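Ribose 5-phosphate isomerase (Trypanosoma cruzi, PDB 3M1P) interconverts ribose 5-phosphate and ribulose 5-phosphate as a type B sugar-phosphate isomerase of the RpiB/LacAB family. Local coordinates at the interface of chains A and B. Coordinates in Å, arbitrary orientation; residue numbers count along the deposited sequence, not the author numbering. Chains: chain A/B, Ribose 5-phosphate isomerase.

The interface of chains A and B. Residues chain A 140-141, 144; chain B 45, 47-48.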
loop_
_atom_site.group_PDB
_atom_site.type_symbol
_atom_site.label_atom_id
_atom_site.label_comp_id
_atom_site.label_asym_id
_atom_site.label_seq_id
_atom_site.Cartn_x
_atom_site.Cartn_y
_atom_site.Cartn_z
ATOM N N ARG A 140 -21.484 19.583 2.299
ATOM C CA ARG A 140 -20.889 20.916 2.384
ATOM C C ARG A 140 -19.499 20.950 1.716
ATOM O O ARG A 140 -19.203 21.865 0.944
ATOM C CB ARG A 140 -20.823 21.396 3.843
ATOM C CG ARG A 140 -20.236 22.819 4.005
ATOM C CD ARG A 140 -20.123 23.252 5.467
ATOM N NE ARG A 140 -19.176 22.452 6.240
ATOM C CZ ARG A 140 -19.526 21.601 7.201
ATOM N NH1 ARG A 140 -20.810 21.444 7.512
ATOM N NH2 ARG A 140 -18.605 20.901 7.848
ATOM N N ARG A 141 -18.664 19.942 1.981
ATOM C CA ARG A 141 -17.293 19.933 1.439
ATOM C C ARG A 141 -17.244 19.704 -0.082
ATOM O O ARG A 141 -16.482 20.362 -0.792
ATOM C CB ARG A 141 -16.406 18.935 2.196
ATOM C CG ARG A 141 -16.033 19.397 3.589
ATOM C CD ARG A 141 -15.740 18.218 4.501
ATOM N NE ARG A 141 -15.582 18.616 5.903
ATOM C CZ ARG A 141 -15.545 17.763 6.928
ATOM N NH1 ARG A 141 -15.657 16.454 6.727
ATOM N NH2 ARG A 141 -15.403 18.216 8.161
ATOM N N LYS A 144 -18.117 22.863 -1.642
ATOM C CA LYS A 144 -16.934 23.732 -1.661
ATOM C C LYS A 144 -15.979 23.371 -2.790
ATOM O O LYS A 144 -15.283 24.239 -3.305
ATOM C CB LYS A 144 -16.209 23.738 -0.307
ATOM C CG LYS A 144 -17.019 24.395 0.807
ATOM C CD LYS A 144 -16.217 24.594 2.092
ATOM C CE LYS A 144 -17.060 25.350 3.115
ATOM N NZ LYS A 144 -16.403 25.426 4.453
ATOM N N ASP B 45 -12.923 22.090 6.965
ATOM C CA ASP B 45 -13.297 21.497 5.695
ATOM C C ASP B 45 -12.066 21.492 4.822
ATOM O O ASP B 45 -11.512 22.551 4.534
ATOM C CB ASP B 45 -14.398 22.313 5.010
ATOM C CG ASP B 45 -15.731 22.211 5.715
ATOM O OD1 ASP B 45 -15.926 21.267 6.501
ATOM O OD2 ASP B 45 -16.593 23.081 5.479
ATOM N N PRO B 47 -11.485 21.269 1.615
ATOM C CA PRO B 47 -11.320 22.076 0.386
ATOM C C PRO B 47 -10.821 23.517 0.641
ATOM O O PRO B 47 -10.157 24.097 -0.226
ATOM C CB PRO B 47 -12.725 22.088 -0.234
ATOM C CG PRO B 47 -13.475 20.969 0.435
ATOM C CD PRO B 47 -12.886 20.837 1.804
ATOM N N ASP B 48 -11.131 24.069 1.820
ATOM C CA ASP B 48 -10.662 25.404 2.219
ATOM C C ASP B 48 -9.140 25.457 2.303
ATOM O O ASP B 48 -8.509 26.390 1.797
ATOM C CB ASP B 48 -11.284 25.819 3.562
ATOM C CG ASP B 48 -12.768 26.082 3.452
ATOM O OD1 ASP B 48 -13.205 26.516 2.367
ATOM O OD2 ASP B 48 -13.504 25.853 4.435
#
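The guanidinium of A:Arg140 and the carboxylate of B:Asp45 meet edge to edge and nearly coplanar, their planes 19° apart, while the guanidinium of A:Arg141 also presents an edge to B:Asp45 but is turned 76° from the carboxylate. This is a salt-bridge cluster in the two-fold subunit interface of an RpiB/LacAB-family isomerase, where the C-terminal helix 136-150 of one chain packs on the start of helix 46-58 of the other and the loop residue just ahead of it. A:Arg140 grips side-on: NE bonds to OD2 of B:Asp45 at 2.8 Å and NH2 to OD1 at 3.0 Å, both on syn lone pairs. The bend in its chain at chi3 (65°) brings NE round to the acid. A:Arg141, extended from CG to NE, comes at OD1 of B:Asp45 from above the carboxylate plane, with NE 2.7 Å away. Its CG lies 3.5 Å from CG of B:Asp45. A:Lys144 reaches across with its chain extended beyond CG, and NZ takes the anti lone pair of OD2 of B:Asp45 at 2.6 Å. The same ammonium bonds to OD2 of B:Asp48 at 2.9 Å, on the syn side and slightly out of plane, bridging the two acids. Each oxygen of B:Asp45 thus accepts from at least two donors, which should fix the carboxylate's rotation and probably favours its charged form. Beside the salt bridges, B:Pro47 lays its ring against A:Lys144, CB to CB 3.9 Å, and its CD against CG of A:Arg141.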